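Local coordinates for protein Adp-ribosyltransferase (Staphylococcus aureus, PDB 1OJQ) that transfers the ADP-ribose unit of NAD+ to a target protein as a C3-type mono-ADP-ribosyltransferase, its targets probably being small GTPases of the Rho family, at residues Pro78-Val83 with Lys155-Lys160; Tyr36-Ser41 with Leu172-Gly177; Leu86-Tyr91 with Ala148-Glu153; Ser93-Phe98 with Asn124-Arg129; Ser70-Ser75 with Lys163-Asp168. All blocks are in the same frame, centred on the assembly; numbering follows the deposited sequence. Where two conformers were deposited one is given.

Interaction 1. Residues Pro78-Val83 with Lys155-Lys160; sequences PDSVYV and KLELPK
Strands 81-87 and 152-158 run antiparallel at one border of the five-stranded mixed sheet of the ADP-ribosyltransferase fold, and here the start of strand 81-87 meets the end of strand 152-158. V81 faces L158 and V83 faces L156 in hydrogen-bonded pairs. Two bonds join each pair, the straightest being L158 N to V81 O (2.8 Å, N-H...O 172°). Between them, Y82 and E157 form a non-hydrogen-bonded pair on the other face of the sheet.

The Y82 ring is sandwiched by aliphatic chain. K155, extended throughout, crosses one face and sets CE 3.9 Å from the ring centroid, a CH-pi contact. Its NZ lies farther out, so any cation-pi attraction is weak. Over the opposite face, but toward the rim, comes E157 CG. E157 sends CG anti to its backbone N, and its carboxylate is turned 51° from the ring. Long chains suit this partly exposed face, since their methylenes pack on the ring while the charged ends stay farther from it.

On the buried face valines pack against leucines. V81 and L158 lie side by side (CG1 to CD1 4.0 Å), with V81 CG1 in the crowded position between N and carbonyl carbon, while V83 crosses L158 at about a right angle (CG1 to CD1 3.9 Å). Strand 203-209 continues the sheet, bonded to the backbones of K155 and E157.

Where the strands give way to loop, S80 OG bonds to T3 and D79 OD1 to W15. The extended K160 runs alongside P78 (CE to O 3.3 Å), and a water 2.6 Å from D79 OD2 makes a weak bond to K160 NZ.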
# COMPACT_ATOMS: atom_id res chain seq x y z
N PRO A 78 1.85 -6.17 -15.44
CA PRO A 78 1.66 -6.27 -16.89
C PRO A 78 0.77 -5.17 -17.45
O PRO A 78 0.66 -5.01 -18.67
CB PRO A 78 0.96 -7.63 -17.01
CG PRO A 78 0.11 -7.69 -15.77
CD PRO A 78 1.02 -7.14 -14.70
N ASP A 79 0.10 -4.41 -16.60
CA ASP A 79 -0.69 -3.23 -16.97
C ASP A 79 -0.50 -2.14 -15.92
O ASP A 79 -0.19 -2.46 -14.78
CB ASP A 79 -2.19 -3.50 -17.05
CG ASP A 79 -2.57 -4.66 -17.95
OD1 ASP A 79 -2.79 -5.79 -17.47
OD2 ASP A 79 -2.64 -4.43 -19.17
N SER A 80 -0.73 -0.89 -16.31
CA SER A 80 -0.91 0.15 -15.28
C SER A 80 -2.11 -0.28 -14.44
O SER A 80 -3.08 -0.81 -15.00
CB SER A 80 -1.12 1.49 -15.96
OG SER A 80 -1.66 2.46 -15.10
N VAL A 81 -2.08 -0.12 -13.12
CA VAL A 81 -3.21 -0.62 -12.33
C VAL A 81 -3.38 0.18 -11.04
O VAL A 81 -2.36 0.67 -10.55
CB VAL A 81 -3.00 -2.11 -11.96
CG1 VAL A 81 -1.68 -2.31 -11.22
CG2 VAL A 81 -4.15 -2.67 -11.13
N TYR A 82 -4.61 0.33 -10.53
CA TYR A 82 -4.75 0.91 -9.19
C TYR A 82 -4.71 -0.16 -8.11
O TYR A 82 -5.32 -1.22 -8.24
CB TYR A 82 -6.09 1.65 -9.01
CG TYR A 82 -6.06 3.05 -9.60
CD1 TYR A 82 -6.63 3.31 -10.83
CD2 TYR A 82 -5.44 4.08 -8.89
CE1 TYR A 82 -6.59 4.60 -11.35
CE2 TYR A 82 -5.39 5.37 -9.40
CZ TYR A 82 -5.98 5.60 -10.63
OH TYR A 82 -5.94 6.87 -11.14
N VAL A 83 -4.00 0.13 -7.02
CA VAL A 83 -4.10 -0.71 -5.83
C VAL A 83 -4.51 0.21 -4.67
O VAL A 83 -4.37 1.43 -4.80
CB VAL A 83 -2.81 -1.45 -5.49
CG1 VAL A 83 -2.53 -2.46 -6.61
CG2 VAL A 83 -1.61 -0.53 -5.32
N LYS A 155 -5.42 5.39 -2.72
CA LYS A 155 -5.67 4.84 -4.05
C LYS A 155 -4.48 5.15 -4.93
O LYS A 155 -4.20 6.30 -5.30
CB LYS A 155 -6.99 5.43 -4.54
CG LYS A 155 -7.32 5.20 -6.00
CD LYS A 155 -8.69 5.77 -6.37
CE LYS A 155 -8.98 5.61 -7.86
NZ LYS A 155 -10.25 6.29 -8.25
N LEU A 156 -3.71 4.11 -5.25
CA LEU A 156 -2.40 4.30 -5.87
C LEU A 156 -2.33 3.80 -7.30
O LEU A 156 -2.53 2.60 -7.53
CB LEU A 156 -1.33 3.55 -5.06
CG LEU A 156 -1.16 4.01 -3.61
CD1 LEU A 156 -0.07 3.14 -2.95
CD2 LEU A 156 -0.81 5.48 -3.54
N GLU A 157 -2.05 4.68 -8.25
CA GLU A 157 -1.87 4.24 -9.64
C GLU A 157 -0.45 3.70 -9.82
O GLU A 157 0.52 4.45 -9.67
CB GLU A 157 -2.10 5.41 -10.60
CG GLU A 157 -2.22 4.97 -12.06
CD GLU A 157 -2.07 6.16 -12.99
OE1 GLU A 157 -1.63 6.01 -14.15
OE2 GLU A 157 -2.40 7.29 -12.57
N LEU A 158 -0.28 2.43 -10.16
CA LEU A 158 1.03 1.85 -10.39
C LEU A 158 1.35 1.89 -11.88
O LEU A 158 0.51 1.40 -12.65
CB LEU A 158 1.08 0.38 -9.97
CG LEU A 158 0.68 0.06 -8.54
CD1 LEU A 158 0.89 -1.42 -8.27
CD2 LEU A 158 1.48 0.93 -7.57
N PRO A 159 2.47 2.42 -12.27
CA PRO A 159 2.83 2.40 -13.70
C PRO A 159 2.97 0.99 -14.25
O PRO A 159 3.36 0.05 -13.56
CB PRO A 159 4.21 3.07 -13.72
CG PRO A 159 4.29 3.87 -12.47
CD PRO A 159 3.49 3.11 -11.45
N LYS A 160 2.66 0.82 -15.54
CA LYS A 160 2.94 -0.48 -16.14
C LYS A 160 4.42 -0.77 -16.06
O LYS A 160 5.30 0.09 -16.25
CB LYS A 160 2.43 -0.45 -17.58
CG LYS A 160 2.71 -1.71 -18.36
CD LYS A 160 2.25 -1.62 -19.81
CE LYS A 160 2.57 -2.97 -20.47
NZ LYS A 160 1.79 -3.08 -21.74
O HOH W 1 -1.45 -2.66 -20.65

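Interaction 2. Residues Tyr36-Ser41 with Leu172-Gly177; sequences YTKNSS and LTAYPG
T37 OG1 is gripped twice. It accepts the backbone N-H of A174 at 2.8 Å along an almost straight line (171°) and is also hydrogen-bonded to the carbonyl of Y34, one turn back in helix 27-38. The first torsion places OG1 between backbone N and carbonyl carbon (chi1 68°), a position from which a threonine hydroxyl can reach its own helix. CG2, anti to the carbonyl carbon, then turns to T173 and lies 3.6 Å from T173 OG1, the two side chains crossing at about a right angle.

T173 has a different task. Its OG1, anti to its own N, accepts from Y175 N at 3.0 Å, an ST turn that bends the loop before strand 180-183 next to A174, whose N-H faces the helix. The small CB of A174 fits beside T37 OG1 and K38 CG. Farther along, a water bridges K38 O (2.5 Å) and Y175 OH (2.6 Å), sitting in the plane of the tyrosine ring at its edge.

T37 binds the substrate NAD+, and the side chain of E180, another NAD+-binding residue, lies about 4 Å from that of T37. The two bonds on OG1 thus probably fix the rotation of the hydroxyl on a residue that meets the substrate.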
# COMPACT_ATOMS: atom_id res chain seq x y z
N TYR A 36 6.66 -12.47 5.90
CA TYR A 36 6.38 -11.03 5.94
C TYR A 36 4.92 -10.79 6.31
O TYR A 36 4.62 -9.94 7.17
CB TYR A 36 6.77 -10.35 4.60
CG TYR A 36 6.56 -8.85 4.76
CD1 TYR A 36 7.56 -8.08 5.35
CD2 TYR A 36 5.40 -8.22 4.34
CE1 TYR A 36 7.39 -6.71 5.51
CE2 TYR A 36 5.22 -6.85 4.49
CZ TYR A 36 6.22 -6.11 5.08
OH TYR A 36 6.04 -4.75 5.24
N THR A 37 3.99 -11.50 5.67
CA THR A 37 2.57 -11.30 5.93
C THR A 37 2.21 -11.65 7.38
O THR A 37 1.30 -11.01 7.90
CB THR A 37 1.64 -12.11 5.01
OG1 THR A 37 1.77 -13.52 5.29
CG2 THR A 37 2.00 -11.88 3.55
N LYS A 38 2.89 -12.59 8.01
CA LYS A 38 2.67 -12.98 9.39
C LYS A 38 3.05 -11.91 10.41
O LYS A 38 2.41 -11.80 11.44
CB LYS A 38 3.56 -14.18 9.76
CG LYS A 38 3.35 -15.46 9.01
CD LYS A 38 4.38 -16.47 9.50
CE LYS A 38 3.92 -17.15 10.78
NZ LYS A 38 4.98 -18.09 11.28
N ASN A 39 4.13 -11.21 10.11
CA ASN A 39 4.91 -10.44 11.08
C ASN A 39 5.89 -9.51 10.37
O ASN A 39 7.05 -9.87 10.21
CB ASN A 39 5.68 -11.43 11.95
CG ASN A 39 6.24 -10.94 13.26
OD1 ASN A 39 5.80 -9.94 13.83
ND2 ASN A 39 7.23 -11.68 13.76
N SER A 40 5.38 -8.36 9.96
CA SER A 40 6.19 -7.40 9.20
C SER A 40 6.98 -6.49 10.11
O SER A 40 7.97 -5.93 9.68
CB SER A 40 5.28 -6.57 8.30
OG SER A 40 4.37 -5.80 9.09
N SER A 41 6.53 -6.31 11.36
CA SER A 41 7.23 -5.32 12.20
C SER A 41 8.72 -5.58 12.38
O SER A 41 9.46 -4.58 12.42
CB SER A 41 6.54 -5.18 13.56
OG SER A 41 6.71 -6.33 14.37
N LEU A 172 1.45 -18.30 0.12
CA LEU A 172 2.20 -17.06 0.14
C LEU A 172 1.74 -16.11 1.25
O LEU A 172 2.56 -15.29 1.68
CB LEU A 172 2.06 -16.29 -1.19
CG LEU A 172 2.52 -17.00 -2.46
CD1 LEU A 172 2.36 -16.09 -3.67
CD2 LEU A 172 3.96 -17.49 -2.31
N THR A 173 0.48 -16.18 1.68
CA THR A 173 0.02 -15.19 2.68
C THR A 173 -0.72 -15.81 3.86
O THR A 173 -1.51 -16.73 3.68
CB THR A 173 -0.88 -14.11 2.03
OG1 THR A 173 -1.27 -13.17 3.04
CG2 THR A 173 -2.15 -14.69 1.45
N ALA A 174 -0.44 -15.29 5.06
CA ALA A 174 -1.13 -15.70 6.28
C ALA A 174 -2.53 -15.10 6.33
O ALA A 174 -3.34 -15.45 7.21
CB ALA A 174 -0.31 -15.31 7.51
N TYR A 175 -2.81 -14.21 5.38
CA TYR A 175 -4.08 -13.49 5.33
C TYR A 175 -4.74 -13.55 3.96
O TYR A 175 -4.83 -12.51 3.30
CB TYR A 175 -3.83 -12.01 5.71
CG TYR A 175 -3.49 -11.89 7.18
CD1 TYR A 175 -2.18 -12.08 7.61
CD2 TYR A 175 -4.48 -11.61 8.11
CE1 TYR A 175 -1.83 -11.99 8.94
CE2 TYR A 175 -4.14 -11.52 9.46
CZ TYR A 175 -2.83 -11.71 9.86
OH TYR A 175 -2.50 -11.61 11.18
N PRO A 176 -5.16 -14.74 3.56
CA PRO A 176 -5.74 -14.95 2.23
C PRO A 176 -7.03 -14.15 2.03
O PRO A 176 -7.76 -13.87 2.97
CB PRO A 176 -6.09 -16.44 2.19
CG PRO A 176 -6.09 -16.88 3.61
CD PRO A 176 -5.10 -15.99 4.33
N GLY A 177 -7.27 -13.78 0.77
CA GLY A 177 -8.52 -13.13 0.44
C GLY A 177 -8.42 -11.62 0.40
O GLY A 177 -9.38 -10.98 -0.02
O HOH W 2 -0.00 -11.69 12.02

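Interaction 3. Residues Leu86-Tyr91 with Ala148-Glu153; sequences LLNLDY and AGRPIE
Backbone bonds come first. L87 and I152 form an antiparallel hydrogen-bonded pair, L87 N to I152 O at 2.8 Å and I152 N to L87 O at 3.1 Å, where strand 81-87 ends and strand 152-158 begins. L86 and E153 follow as a non-hydrogen-bonded pair.

The main polar side chain is R150. Extended from CG to NE, it runs alongside the L87 and L86 carbonyls and donates from NH1 to L86 O at 2.9 Å. The acceptor lies in the guanidinium plane, although the donor stands 34° out of the carbonyl plane. N88 approaches over a guanidinium face, its amide turned 68° to it. As modelled, its ND2 comes within 2.7 Å of R150 NH2, but both are donors, so this tight approach is no hydrogen bond.

Apolar contacts spread over two sides. L86 CD2 rests 3.9 Å from E153 CB, while E153 OE2 is held by K202 and S143. On the other face the beta-branched I152, a shape at home in a strand, meets L87 through CG2 (4.0 Å to CD1) and reaches Y91 with CD1. L87 CD1 also sits over the centre of one Y91 face. L89 CD2 packs against P151 CB at 3.6 Å, its leucyl end reaching on toward helix 100-106.

L86, N88, D90 and R150 all bind NAD+. With one N-H of its guanidinium engaged by the main-chain oxygen of L86, itself part of that site, R150 is tied to the strand end, and this bond probably helps orient an NAD+-binding arginine.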
# COMPACT_ATOMS: atom_id res chain seq x y z
N LEU A 86 -6.06 0.63 2.94
CA LEU A 86 -7.08 1.18 3.86
C LEU A 86 -6.34 1.59 5.13
O LEU A 86 -5.54 0.82 5.66
CB LEU A 86 -8.19 0.19 4.11
CG LEU A 86 -9.19 -0.11 2.99
CD1 LEU A 86 -10.31 -1.01 3.50
CD2 LEU A 86 -9.80 1.15 2.41
N LEU A 87 -6.55 2.81 5.61
CA LEU A 87 -5.73 3.34 6.69
C LEU A 87 -6.57 3.95 7.80
O LEU A 87 -7.64 4.47 7.53
CB LEU A 87 -4.78 4.43 6.15
CG LEU A 87 -3.83 3.97 5.05
CD1 LEU A 87 -3.31 5.13 4.23
CD2 LEU A 87 -2.68 3.17 5.69
N ASN A 88 -6.03 3.91 9.01
CA ASN A 88 -6.61 4.60 10.16
C ASN A 88 -6.25 6.07 10.13
O ASN A 88 -5.33 6.46 9.40
CB ASN A 88 -6.12 3.96 11.48
CG ASN A 88 -6.72 2.58 11.66
OD1 ASN A 88 -7.93 2.44 11.51
ND2 ASN A 88 -5.94 1.56 11.96
N LEU A 89 -6.95 6.91 10.90
CA LEU A 89 -6.63 8.33 10.77
C LEU A 89 -5.23 8.69 11.23
O LEU A 89 -4.72 9.76 10.86
CB LEU A 89 -7.65 9.15 11.57
CG LEU A 89 -9.08 9.24 11.07
CD1 LEU A 89 -9.89 10.12 12.02
CD2 LEU A 89 -9.19 9.77 9.64
N ASP A 90 -4.56 7.86 12.03
CA ASP A 90 -3.23 8.23 12.53
C ASP A 90 -2.21 8.26 11.41
O ASP A 90 -1.10 8.78 11.57
CB ASP A 90 -2.74 7.30 13.64
CG ASP A 90 -2.71 5.85 13.24
OD1 ASP A 90 -2.54 5.56 12.04
OD2 ASP A 90 -2.85 4.99 14.13
N TYR A 91 -2.58 7.74 10.25
CA TYR A 91 -1.77 7.97 9.05
C TYR A 91 -1.56 9.47 8.84
O TYR A 91 -0.52 9.84 8.28
CB TYR A 91 -2.46 7.35 7.84
CG TYR A 91 -1.94 7.77 6.48
CD1 TYR A 91 -0.80 7.19 5.96
CD2 TYR A 91 -2.61 8.73 5.74
CE1 TYR A 91 -0.36 7.61 4.72
CE2 TYR A 91 -2.18 9.16 4.50
CZ TYR A 91 -1.04 8.57 4.01
OH TYR A 91 -0.57 8.95 2.76
N ALA A 148 -12.09 -5.03 7.31
CA ALA A 148 -13.10 -4.09 7.79
C ALA A 148 -12.87 -2.69 7.22
O ALA A 148 -11.73 -2.34 6.94
CB ALA A 148 -13.05 -3.98 9.31
N GLY A 149 -13.93 -1.90 7.11
CA GLY A 149 -13.80 -0.53 6.67
C GLY A 149 -12.90 0.34 7.52
O GLY A 149 -12.79 0.18 8.74
N ARG A 150 -12.23 1.29 6.87
CA ARG A 150 -11.37 2.24 7.55
C ARG A 150 -11.61 3.65 7.01
O ARG A 150 -12.15 3.81 5.92
CB ARG A 150 -9.89 1.85 7.43
CG ARG A 150 -9.46 0.85 8.50
CD ARG A 150 -8.10 0.28 8.16
NE ARG A 150 -7.31 -0.10 9.33
CZ ARG A 150 -6.00 -0.31 9.37
NH1 ARG A 150 -5.21 -0.19 8.31
NH2 ARG A 150 -5.42 -0.66 10.52
N PRO A 151 -11.24 4.67 7.76
CA PRO A 151 -11.57 6.04 7.35
C PRO A 151 -10.92 6.51 6.06
O PRO A 151 -11.49 7.33 5.34
CB PRO A 151 -11.01 6.90 8.49
CG PRO A 151 -10.95 5.97 9.66
CD PRO A 151 -10.55 4.64 9.05
N ILE A 152 -9.72 6.03 5.77
CA ILE A 152 -8.95 6.53 4.63
C ILE A 152 -8.68 5.42 3.63
O ILE A 152 -8.33 4.30 4.00
CB ILE A 152 -7.62 7.13 5.13
CG1 ILE A 152 -7.85 8.42 5.95
CG2 ILE A 152 -6.61 7.39 4.03
CD1 ILE A 152 -6.58 8.86 6.63
N GLU A 153 -8.85 5.74 2.36
CA GLU A 153 -8.42 4.85 1.28
C GLU A 153 -7.34 5.54 0.46
O GLU A 153 -7.60 6.58 -0.17
CB GLU A 153 -9.60 4.52 0.38
CG GLU A 153 -9.26 3.61 -0.80
CD GLU A 153 -10.44 3.53 -1.76
OE1 GLU A 153 -10.47 4.35 -2.70
OE2 GLU A 153 -11.33 2.67 -1.56

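Interaction 4. Residues Ser93-Phe98 with Asn124-Arg129; sequences SSITGF and NLMNSR
At the edge of the F98 ring, near its plane, sits L125 CD1, the tip of a leucine from the end of helix 116-126; L103 and L106 of helix 100-106 also touch the F98 side chain. The other flat group, the R129 guanidinium, has a water over one face, offset toward the rim, in the conformer given.

That leucine is the centre of the contact. CG stands anti to the carbonyl carbon (chi1 -62°), which sends CD1 into the type II turn I95 to F98, 3.3 Å from G97 C and 3.9 Å from F98 CB. Glycine suits this third place of the turn twice over: its phi is positive (84°), and the surface it turns to the helix is that against which L125 packs.

I95, the first residue of the turn, also packs on the helix end. Its CG2 rests on L125 CB, while CD1, swung round by chi2, meets M126 CE at 3.8 Å, the two side chains crossing at about a right angle. M126, bent at its last torsion, brings CE and SD against this branch, and Y131 of strand 130-133 packs against both residues.

No direct hydrogen bond joins the two segments. Instead a water donates to T96 O (2.6 Å) and to L125 O (2.8 Å), carbonyls at the turn and at the helix end. Chemically, then, the junction is an apolar contact whose two neighbouring acceptors, unable to bond each other, are linked by a shared water.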
# COMPACT_ATOMS: atom_id res chain seq x y z
N SER A 93 -1.03 11.77 11.04
CA SER A 93 -0.46 12.46 12.19
C SER A 93 0.89 13.06 11.83
O SER A 93 1.48 13.85 12.57
CB SER A 93 -0.36 11.51 13.39
OG SER A 93 0.83 10.73 13.28
N SER A 94 1.41 12.71 10.65
CA SER A 94 2.67 13.39 10.30
C SER A 94 2.54 14.27 9.07
O SER A 94 3.52 14.62 8.42
CB SER A 94 3.77 12.34 10.07
N ILE A 95 1.32 14.67 8.71
CA ILE A 95 1.15 15.58 7.59
C ILE A 95 1.41 17.02 7.99
O ILE A 95 0.67 17.58 8.81
CB ILE A 95 -0.29 15.51 7.03
CG1 ILE A 95 -0.74 14.13 6.58
CG2 ILE A 95 -0.42 16.55 5.92
CD1 ILE A 95 0.16 13.48 5.56
N THR A 96 2.44 17.67 7.45
CA THR A 96 2.71 19.03 7.91
C THR A 96 1.55 20.00 7.71
O THR A 96 0.98 19.98 6.62
CB THR A 96 3.93 19.61 7.15
OG1 THR A 96 5.07 18.81 7.45
CG2 THR A 96 4.17 21.03 7.60
N GLY A 97 1.23 20.84 8.67
CA GLY A 97 0.18 21.81 8.69
C GLY A 97 -1.18 21.25 9.10
O GLY A 97 -2.09 22.06 9.30
N PHE A 98 -1.31 19.93 9.22
CA PHE A 98 -2.55 19.29 9.67
C PHE A 98 -2.40 18.99 11.15
O PHE A 98 -1.71 18.03 11.53
CB PHE A 98 -2.90 18.02 8.89
CG PHE A 98 -4.38 17.67 9.03
CD1 PHE A 98 -5.33 18.42 8.36
CD2 PHE A 98 -4.79 16.63 9.83
CE1 PHE A 98 -6.68 18.11 8.47
CE2 PHE A 98 -6.13 16.30 9.93
CZ PHE A 98 -7.08 17.04 9.25
N ASN A 124 -5.32 20.51 0.33
CA ASN A 124 -4.42 21.65 0.17
C ASN A 124 -3.04 21.32 0.72
O ASN A 124 -2.04 21.76 0.14
CB ASN A 124 -4.99 22.90 0.84
CG ASN A 124 -3.92 23.98 0.90
OD1 ASN A 124 -3.17 24.08 1.87
ND2 ASN A 124 -3.86 24.76 -0.17
N LEU A 125 -2.93 20.54 1.78
CA LEU A 125 -1.67 20.16 2.41
C LEU A 125 -1.01 18.92 1.81
O LEU A 125 0.20 18.71 2.02
CB LEU A 125 -1.89 19.91 3.91
CG LEU A 125 -2.37 21.15 4.68
CD1 LEU A 125 -2.65 20.76 6.13
CD2 LEU A 125 -1.36 22.28 4.55
N MET A 126 -1.76 18.08 1.08
CA MET A 126 -1.07 16.89 0.54
C MET A 126 -0.92 16.91 -0.97
O MET A 126 -0.05 16.19 -1.50
CB MET A 126 -1.82 15.63 0.99
CG MET A 126 -1.99 15.53 2.50
SD MET A 126 -2.82 13.96 2.90
CE MET A 126 -1.57 12.82 2.27
N ASN A 127 -1.71 17.69 -1.70
CA ASN A 127 -1.60 17.60 -3.16
C ASN A 127 -0.22 18.04 -3.64
O ASN A 127 0.44 18.91 -3.05
CB ASN A 127 -2.69 18.42 -3.85
CG ASN A 127 -2.26 19.87 -4.00
OD1 ASN A 127 -1.58 20.22 -4.97
ND2 ASN A 127 -2.68 20.68 -3.03
N SER A 128 0.19 17.39 -4.72
CA SER A 128 1.48 17.63 -5.33
C SER A 128 2.65 17.32 -4.40
O SER A 128 3.75 17.83 -4.67
CB SER A 128 1.56 19.09 -5.81
OG SER A 128 0.48 19.44 -6.67
N ARG A 129 2.49 16.54 -3.34
CA ARG A 129 3.60 16.15 -2.48
C ARG A 129 3.92 14.67 -2.69
O ARG A 129 3.03 13.84 -2.89
CB ARG A 129 3.34 16.36 -0.99
CG ARG A 129 2.89 17.77 -0.67
CD ARG A 129 2.98 18.12 0.82
NE ARG A 129 3.23 19.58 0.88
CZ ARG A 129 4.29 20.09 1.50
NH1 ARG A 129 5.14 19.27 2.10
NH2 ARG A 129 4.48 21.39 1.54
O HOH W 3 1.85 19.24 4.23

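Interaction 5. Residues Ser70-Ser75 with Lys163-Asp168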
# COMPACT_ATOMS: atom_id res chain seq x y z
N SER A 70 14.49 -9.28 -3.63
CA SER A 70 14.65 -10.14 -4.80
C SER A 70 13.32 -10.76 -5.21
O SER A 70 12.96 -10.75 -6.40
CB SER A 70 15.70 -11.21 -4.49
OG SER A 70 15.62 -12.23 -5.45
N THR A 71 12.58 -11.27 -4.22
CA THR A 71 11.29 -11.86 -4.54
C THR A 71 10.35 -10.90 -5.29
O THR A 71 9.72 -11.22 -6.31
CB THR A 71 10.63 -12.35 -3.24
OG1 THR A 71 11.49 -13.36 -2.69
CG2 THR A 71 9.25 -12.94 -3.49
N ILE A 72 10.23 -9.68 -4.76
CA ILE A 72 9.31 -8.70 -5.39
C ILE A 72 9.76 -8.37 -6.79
O ILE A 72 8.95 -8.17 -7.70
CB ILE A 72 9.21 -7.47 -4.47
CG1 ILE A 72 8.56 -7.79 -3.10
CG2 ILE A 72 8.49 -6.30 -5.13
CD1 ILE A 72 8.64 -6.64 -2.09
N SER A 73 11.05 -8.30 -7.02
CA SER A 73 11.63 -7.92 -8.31
C SER A 73 11.34 -8.96 -9.38
O SER A 73 11.56 -8.69 -10.56
CB SER A 73 13.16 -7.73 -8.16
OG SER A 73 13.84 -9.00 -8.18
N LYS A 74 10.88 -10.15 -8.98
CA LYS A 74 10.63 -11.22 -9.95
C LYS A 74 9.37 -11.01 -10.79
O LYS A 74 9.16 -11.73 -11.77
CB LYS A 74 10.56 -12.60 -9.26
CG LYS A 74 11.97 -13.04 -8.85
CD LYS A 74 11.96 -14.43 -8.24
CE LYS A 74 13.37 -14.86 -7.83
NZ LYS A 74 13.34 -16.27 -7.33
N SER A 75 8.54 -10.04 -10.40
CA SER A 75 7.40 -9.74 -11.26
C SER A 75 7.21 -8.23 -11.37
O SER A 75 7.46 -7.46 -10.44
CB SER A 75 6.09 -10.39 -10.79
OG SER A 75 5.84 -10.18 -9.41
N LYS A 163 7.91 -2.84 -10.41
CA LYS A 163 8.04 -4.05 -9.60
C LYS A 163 6.84 -4.20 -8.68
O LYS A 163 6.47 -3.24 -7.99
CB LYS A 163 9.32 -4.00 -8.78
CG LYS A 163 10.59 -4.13 -9.61
CD LYS A 163 11.82 -4.07 -8.71
CE LYS A 163 13.11 -4.15 -9.52
NZ LYS A 163 13.17 -3.11 -10.60
N ALA A 164 6.25 -5.38 -8.64
CA ALA A 164 5.11 -5.61 -7.73
C ALA A 164 4.87 -7.11 -7.58
O ALA A 164 4.96 -7.83 -8.58
CB ALA A 164 3.87 -4.93 -8.27
N ALA A 165 4.58 -7.59 -6.39
CA ALA A 165 4.30 -9.01 -6.20
C ALA A 165 2.81 -9.21 -5.87
O ALA A 165 2.31 -8.59 -4.93
CB ALA A 165 5.08 -9.64 -5.05
N TYR A 166 2.14 -10.06 -6.63
CA TYR A 166 0.78 -10.41 -6.21
C TYR A 166 0.88 -11.63 -5.30
O TYR A 166 1.45 -12.62 -5.78
CB TYR A 166 -0.13 -10.73 -7.37
CG TYR A 166 -1.52 -11.22 -7.02
CD1 TYR A 166 -2.52 -10.32 -6.64
CD2 TYR A 166 -1.85 -12.57 -7.08
CE1 TYR A 166 -3.79 -10.79 -6.32
CE2 TYR A 166 -3.12 -13.03 -6.78
CZ TYR A 166 -4.10 -12.13 -6.40
OH TYR A 166 -5.37 -12.57 -6.08
N ILE A 167 0.34 -11.51 -4.09
CA ILE A 167 0.61 -12.59 -3.16
C ILE A 167 -0.63 -13.27 -2.63
O ILE A 167 -0.52 -13.98 -1.62
CB ILE A 167 1.48 -12.04 -2.00
CG1 ILE A 167 0.74 -11.06 -1.09
CG2 ILE A 167 2.77 -11.42 -2.55
CD1 ILE A 167 1.57 -10.64 0.12
N ASP A 168 -1.79 -13.12 -3.25
CA ASP A 168 -2.98 -13.75 -2.69
C ASP A 168 -3.13 -15.19 -3.19
O ASP A 168 -3.98 -15.48 -4.02
CB ASP A 168 -4.23 -12.93 -3.01
CG ASP A 168 -5.37 -13.26 -2.07
OD1 ASP A 168 -5.18 -14.07 -1.13
OD2 ASP A 168 -6.48 -12.70 -2.23
O HOH W 4 3.62 -11.84 -8.19
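S70 lies near the end of helix 59-73, and its carbonyl takes the hydroxyl proton of S73 (OG to O 2.6 Å) on a lone pair, in the carbonyl plane. Next, T71 bonds through OG1 to D29 and to Q67. I72 is buried: CG1 lies a loose 4.4 Å from A165 CB, and L182 and Y136 also pack on it, so a large branched side chain is matched with a small alanine where the backbones come close.

S73 holds its OG in the crowded position between N and carbonyl carbon, bending it back to the helix and leaving CB for the lysine chain of K163, whose CE touches it at 3.8 Å. The K163 ammonium itself passes on to K212 O. K74 points away from the strand and forms a salt bridge with D29.

S75, the first extended residue of the segment, carries the polar part. Its carbonyl accepts A164 N at 3.0 Å, nearly straight (172°) though from above the carbonyl plane, while its OG donates to A164 O at 2.6 Å, in plane on a lone pair. S75 OG also accepts from a water (3.0 Å), which in turn receives Y166 N at 2.8 Å. S75 thus satisfies backbone groups of 164-166 through its carbonyl, its hydroxyl and a water.

Here the end of a helix packs where the chain enters strand 165-166, an outer strand of the three-stranded antiparallel sheet that, with the larger mixed sheet, makes up the core of the ADP-ribosyltransferase fold.

From the N terminus the first halves come in the order Y36-S41, S70-S75, P78-V83, L86-Y91 and S93-F98; the second halves return in reverse, N124-R129 first and L172-G177 last. All five loops are therefore nested and none cross: interaction 4 is innermost, then 3, 1 and 5, with interaction 2 closing the widest. Interactions 1 and 3 are the two ends of one strand pair in the five-stranded sheet, and interaction 4 adjoins 3 where M126 CE packs against the Y91 hydroxyl. On the other side of the molecule interactions 5 and 2 fasten helices to the smaller sheet and the loop joining two of its strands, touching through D168 and G177.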